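Local coordinates for SusD superfamily protein (PDB 3L22) that probably binds sugars at the outer membrane as a SusD-family lipoprotein, and also carries zinc ions in the crystal, at residues Y244-M255 against L319-T330. Numbering follows the deposited sequence.
With EDO (1,2-ethanediol), chain B; EDO (1,2-ethanediol), chain C.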
loop_
_atom_site.group_PDB
_atom_site.type_symbol
_atom_site.label_atom_id
_atom_site.label_comp_id
_atom_site.label_asym_id
_atom_site.label_seq_id
_atom_site.Cartn_x
_atom_site.Cartn_y
_atom_site.Cartn_z
ATOM N N TYR A 244 -7.154 12.932 11.762
ATOM C CA TYR A 244 -6.415 11.886 11.069
ATOM C C TYR A 244 -6.477 11.969 9.549
ATOM O O TYR A 244 -6.185 10.987 8.867
ATOM C CB TYR A 244 -6.741 10.471 11.581
ATOM C CG TYR A 244 -6.643 10.329 13.088
ATOM C CD1 TYR A 244 -5.411 10.281 13.733
ATOM C CD2 TYR A 244 -7.785 10.304 13.876
ATOM C CE1 TYR A 244 -5.329 10.192 15.113
ATOM C CE2 TYR A 244 -7.708 10.191 15.247
ATOM C CZ TYR A 244 -6.479 10.130 15.865
ATOM O OH TYR A 244 -6.421 10.009 17.241
ATOM N N PHE A 245 -6.835 13.130 9.016
ATOM C CA PHE A 245 -6.760 13.379 7.580
ATOM C C PHE A 245 -6.623 14.878 7.375
ATOM O O PHE A 245 -6.932 15.657 8.267
ATOM C CB PHE A 245 -8.001 12.836 6.824
ATOM C CG PHE A 245 -9.325 13.441 7.248
ATOM C CD1 PHE A 245 -10.037 12.918 8.322
ATOM C CD2 PHE A 245 -9.857 14.531 6.572
ATOM C CE1 PHE A 245 -11.243 13.462 8.712
ATOM C CE2 PHE A 245 -11.077 15.071 6.933
ATOM C CZ PHE A 245 -11.756 14.567 8.022
ATOM N N SER A 246 -6.176 15.254 6.188
ATOM C CA SER A 246 -5.941 16.623 5.833
ATOM C C SER A 246 -6.352 16.790 4.370
ATOM O O SER A 246 -6.810 15.835 3.728
ATOM C CB SER A 246 -4.456 16.963 5.983
ATOM O OG SER A 246 -3.669 16.345 4.946
ATOM N N GLN A 247 -6.124 17.980 3.824
ATOM C CA GLN A 247 -6.271 18.217 2.389
ATOM C C GLN A 247 -5.288 17.431 1.492
ATOM O O GLN A 247 -5.425 17.487 0.263
ATOM C CB GLN A 247 -6.130 19.701 2.089
ATOM C CG GLN A 247 -7.387 20.435 2.615
ATOM C CD GLN A 247 -7.354 21.895 2.391
ATOM O OE1 GLN A 247 -6.318 22.445 2.022
ATOM N NE2 GLN A 247 -8.472 22.555 2.633
ATOM N N GLU A 248 -4.309 16.754 2.093
ATOM C CA GLU A 248 -3.412 15.839 1.376
ATOM C C GLU A 248 -3.962 14.412 1.230
ATOM O O GLU A 248 -3.491 13.653 0.373
ATOM C CB GLU A 248 -2.057 15.799 2.076
ATOM C CG GLU A 248 -0.944 15.300 1.216
ATOM C CD GLU A 248 0.384 15.098 1.934
ATOM O OE1 GLU A 248 0.608 15.729 2.993
ATOM O OE2 GLU A 248 1.220 14.305 1.394
ATOM N N SER A 249 -4.964 14.057 2.037
ATOM C CA SER A 249 -5.366 12.670 2.208
ATOM C C SER A 249 -6.305 12.243 1.109
ATOM O O SER A 249 -7.363 12.836 0.937
ATOM C CB SER A 249 -6.068 12.506 3.565
ATOM O OG SER A 249 -5.241 12.964 4.611
ATOM N N ILE A 250 -5.925 11.219 0.359
ATOM C CA ILE A 250 -6.769 10.712 -0.711
ATOM C C ILE A 250 -7.579 9.545 -0.198
ATOM O O ILE A 250 -8.812 9.540 -0.297
ATOM C CB ILE A 250 -5.947 10.333 -1.966
ATOM C CG1 ILE A 250 -5.201 11.571 -2.509
ATOM C CG2 ILE A 250 -6.896 9.715 -3.016
ATOM C CD1 ILE A 250 -4.033 11.296 -3.448
ATOM N N PHE A 251 -6.907 8.521 0.311
ATOM C CA PHE A 251 -7.610 7.330 0.809
ATOM C C PHE A 251 -6.861 6.745 2.011
ATOM O O PHE A 251 -5.631 6.551 1.938
ATOM C CB PHE A 251 -7.755 6.272 -0.311
ATOM C CG PHE A 251 -8.475 5.028 0.125
ATOM C CD1 PHE A 251 -9.827 5.073 0.441
ATOM C CD2 PHE A 251 -7.803 3.802 0.238
ATOM C CE1 PHE A 251 -10.494 3.936 0.914
ATOM C CE2 PHE A 251 -8.466 2.649 0.677
ATOM C CZ PHE A 251 -9.798 2.715 1.021
ATOM N N SER A 252 -7.609 6.457 3.079
ATOM C CA SER A 252 -7.091 5.898 4.327
ATOM C C SER A 252 -8.074 4.931 4.920
ATOM O O SER A 252 -9.276 4.931 4.576
ATOM C CB SER A 252 -6.864 6.993 5.388
ATOM O OG SER A 252 -6.000 8.006 4.937
ATOM N N LEU A 253 -7.562 4.099 5.818
ATOM C CA LEU A 253 -8.387 3.144 6.580
ATOM C C LEU A 253 -8.569 3.733 7.983
ATOM O O LEU A 253 -7.565 3.887 8.728
ATOM C CB LEU A 253 -7.724 1.771 6.660
ATOM C CG LEU A 253 -7.109 1.242 5.362
ATOM C CD1 LEU A 253 -6.454 -0.165 5.612
ATOM C CD2 LEU A 253 -8.176 1.180 4.315
ATOM N N PRO A 254 -9.807 4.113 8.325
ATOM C CA PRO A 254 -10.054 4.781 9.604
ATOM C C PRO A 254 -10.181 3.776 10.717
ATOM O O PRO A 254 -10.492 2.604 10.450
ATOM C CB PRO A 254 -11.397 5.477 9.366
ATOM C CG PRO A 254 -12.110 4.519 8.426
ATOM C CD PRO A 254 -11.050 3.971 7.533
HETATM N N MSE A 255 -9.977 4.219 11.943
HETATM C CA MSE A 255 -10.117 3.378 13.131
HETATM C C MSE A 255 -11.120 4.028 14.071
HETATM O O MSE A 255 -11.239 5.268 14.109
HETATM C CB MSE A 255 -8.792 3.345 13.858
HETATM C CG MSE A 255 -7.652 2.716 13.129
HETATM SE SE MSE A 255 -7.941 0.800 13.002
HETATM C CE MSE A 255 -6.496 0.378 11.720
ATOM N N LEU A 319 -5.805 4.653 17.546
ATOM C CA LEU A 319 -6.818 5.335 16.714
ATOM C C LEU A 319 -6.235 5.979 15.455
ATOM O O LEU A 319 -6.982 6.491 14.631
ATOM C CB LEU A 319 -7.577 6.379 17.510
ATOM C CG LEU A 319 -8.574 5.831 18.527
ATOM C CD1 LEU A 319 -9.001 6.903 19.513
ATOM C CD2 LEU A 319 -9.787 5.242 17.761
ATOM N N GLN A 320 -4.922 5.962 15.283
ATOM C CA GLN A 320 -4.349 6.602 14.101
ATOM C C GLN A 320 -4.770 5.866 12.835
ATOM O O GLN A 320 -4.685 4.625 12.759
ATOM C CB GLN A 320 -2.840 6.711 14.195
ATOM C CG GLN A 320 -2.405 7.706 15.279
ATOM C CD GLN A 320 -0.902 7.622 15.660
ATOM O OE1 GLN A 320 -0.404 6.591 16.171
ATOM N NE2 GLN A 320 -0.192 8.723 15.451
ATOM N N TRP A 321 -5.244 6.626 11.860
ATOM C CA TRP A 321 -5.625 6.068 10.560
ATOM C C TRP A 321 -4.402 5.593 9.759
ATOM O O TRP A 321 -3.295 6.124 9.919
ATOM C CB TRP A 321 -6.353 7.126 9.746
ATOM C CG TRP A 321 -7.720 7.522 10.258
ATOM C CD1 TRP A 321 -8.243 7.335 11.522
ATOM C CD2 TRP A 321 -8.698 8.249 9.533
ATOM N NE1 TRP A 321 -9.507 7.847 11.591
ATOM C CE2 TRP A 321 -9.813 8.424 10.385
ATOM C CE3 TRP A 321 -8.758 8.758 8.229
ATOM C CZ2 TRP A 321 -10.954 9.124 9.988
ATOM C CZ3 TRP A 321 -9.918 9.452 7.840
ATOM C CH2 TRP A 321 -10.993 9.603 8.713
ATOM N N VAL A 322 -4.605 4.545 8.955
ATOM C CA VAL A 322 -3.597 4.000 8.092
ATOM C C VAL A 322 -3.749 4.701 6.742
ATOM O O VAL A 322 -4.776 4.556 6.074
ATOM C CB VAL A 322 -3.751 2.480 7.973
ATOM C CG1 VAL A 322 -2.677 1.842 7.008
ATOM C CG2 VAL A 322 -3.675 1.871 9.401
ATOM N N PRO A 323 -2.754 5.516 6.347
ATOM C CA PRO A 323 -2.787 6.238 5.083
ATOM C C PRO A 323 -2.359 5.361 3.891
ATOM O O PRO A 323 -1.201 4.876 3.833
ATOM C CB PRO A 323 -1.778 7.348 5.320
ATOM C CG PRO A 323 -0.748 6.735 6.197
ATOM C CD PRO A 323 -1.487 5.759 7.072
ATOM N N ILE A 324 -3.275 5.129 2.958
ATOM C CA ILE A 324 -2.981 4.308 1.770
ATOM C C ILE A 324 -2.433 5.201 0.650
ATOM O O ILE A 324 -1.361 4.946 0.145
ATOM C CB ILE A 324 -4.235 3.527 1.315
ATOM C CG1 ILE A 324 -4.740 2.605 2.459
ATOM C CG2 ILE A 324 -3.995 2.735 0.034
ATOM C CD1 ILE A 324 -3.756 1.558 2.968
ATOM N N PHE A 325 -3.186 6.224 0.265
ATOM C CA PHE A 325 -2.785 7.184 -0.749
ATOM C C PHE A 325 -2.888 8.599 -0.203
ATOM O O PHE A 325 -3.951 9.001 0.326
ATOM C CB PHE A 325 -3.716 7.123 -1.975
ATOM C CG PHE A 325 -3.824 5.772 -2.622
ATOM C CD1 PHE A 325 -2.693 5.026 -2.934
ATOM C CD2 PHE A 325 -5.078 5.271 -2.978
ATOM C CE1 PHE A 325 -2.807 3.814 -3.554
ATOM C CE2 PHE A 325 -5.201 4.061 -3.585
ATOM C CZ PHE A 325 -4.065 3.319 -3.880
ATOM N N ARG A 326 -1.820 9.370 -0.361
ATOM C CA ARG A 326 -1.872 10.811 -0.142
ATOM C C ARG A 326 -1.156 11.547 -1.256
ATOM O O ARG A 326 -0.377 10.944 -2.035
ATOM C CB ARG A 326 -1.348 11.176 1.262
ATOM C CG ARG A 326 0.044 10.864 1.575
ATOM C CD ARG A 326 0.332 11.207 3.033
ATOM N NE ARG A 326 1.618 10.746 3.512
ATOM C CZ ARG A 326 2.796 11.386 3.376
ATOM N NH1 ARG A 326 2.911 12.551 2.742
ATOM N NH2 ARG A 326 3.901 10.850 3.891
ATOM N N TYR A 327 -1.419 12.847 -1.349
ATOM C CA TYR A 327 -1.010 13.607 -2.519
ATOM C C TYR A 327 0.503 13.725 -2.751
ATOM O O TYR A 327 0.919 13.862 -3.896
ATOM C CB TYR A 327 -1.679 14.985 -2.498
ATOM C CG TYR A 327 -1.526 15.793 -3.765
ATOM C CD1 TYR A 327 -1.902 15.286 -5.006
ATOM C CD2 TYR A 327 -1.050 17.099 -3.711
ATOM C CE1 TYR A 327 -1.715 16.027 -6.162
ATOM C CE2 TYR A 327 -0.904 17.871 -4.859
ATOM C CZ TYR A 327 -1.244 17.333 -6.068
ATOM O OH TYR A 327 -1.104 18.118 -7.167
ATOM N N ALA A 328 1.338 13.703 -1.712
ATOM C CA ALA A 328 2.775 13.660 -1.956
ATOM C C ALA A 328 3.129 12.432 -2.790
ATOM O O ALA A 328 4.069 12.492 -3.591
ATOM C CB ALA A 328 3.595 13.685 -0.659
ATOM N N GLU A 329 2.409 11.321 -2.617
ATOM C CA GLU A 329 2.643 10.145 -3.436
ATOM C C GLU A 329 2.279 10.397 -4.917
ATOM O O GLU A 329 3.021 9.982 -5.840
ATOM C CB GLU A 329 1.888 8.902 -2.944
ATOM C CG GLU A 329 2.473 7.619 -3.558
ATOM C CD GLU A 329 1.518 6.447 -3.517
ATOM O OE1 GLU A 329 0.722 6.339 -2.524
ATOM O OE2 GLU A 329 1.551 5.639 -4.485
ATOM N N THR A 330 1.131 11.037 -5.133
ATOM C CA THR A 330 0.701 11.402 -6.485
ATOM C C THR A 330 1.858 12.105 -7.197
ATOM O O THR A 330 2.219 11.742 -8.304
ATOM C CB THR A 330 -0.495 12.342 -6.467
ATOM O OG1 THR A 330 -1.513 11.837 -5.578
ATOM C CG2 THR A 330 -1.047 12.593 -7.919
HETATM C C1 EDO B . 3.954 3.427 -5.612
HETATM O O1 EDO B . 3.916 4.483 -4.676
HETATM C C2 EDO B . 3.981 2.038 -4.955
HETATM O O2 EDO B . 4.187 1.125 -6.079
HETATM C C1 EDO C . -0.369 18.080 -12.005
HETATM O O1 EDO C . -1.036 17.675 -13.210
HETATM C C2 EDO C . 0.203 16.886 -11.239
HETATM O O2 EDO C . -0.327 16.652 -9.896
HETATM O O HOH W 1 -4.386 9.140 3.083
HETATM O O HOH W 2 -9.627 7.350 14.614
#
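The indole of Trp321 is clamped between Tyr244 and Pro254. Pro254 CA stands 3.5 Å from the centroid of the five-membered ring of Trp321 and only 2° off its normal, a CH-pi contact, and Tyr244 CB makes a second one over the opposite face, 14° off the normal. With CG anti to its carbonyl carbon (chi1 -51°), Tyr244 slides its ring past the indole, the planes nearly parallel with little overlap, and lays one face over Leu319 O. Phe245 CD1 meets Trp321 CH2 at 3.5 Å, completing an aromatic cluster.

From here 249-253 and 322-326 pair as an antiparallel ribbon broken by two classic bulges. Phe325 O accepts from both Ile250 N and Phe251 N, and Phe251 O from both Ile324 N and Phe325 N. Beyond them Leu253 and Val322 exchange a regular pair of backbone bonds. Phe251 CD2 packs on Ile324 CB at 3.7 Å.

At the far end Glu248 OE2 takes two donors from opposite faces of its carboxylate. Arg326 NH1 forms a salt bridge with Glu248 OE2 at 2.8 Å on the syn side, the oxygen lying in the guanidinium plane; Ala328 N donates to the same Glu248 OE2 at 3.2 Å on the anti side. Glu248 thereby ties the loop to the first turn of helix 327-339, and its other oxygen, OE1, pairs with Arg358.

The looser side lies around partly exposed Leu319 and Met255, the latter present as selenomethionine. There water 2 donates to Met255 O and to Leu319 O. The same water accepts a weak bond from Trp321 NE1. Met255 CE still touches Val322 CG2 at 3.9 Å. Helix 192-196 borders Trp321 and Pro254, helix 18-33 meets Phe251 and Leu253, and helix 200-213 packs on Phe325, so the two-stranded ribbon lies buried among the helices that dominate this fold.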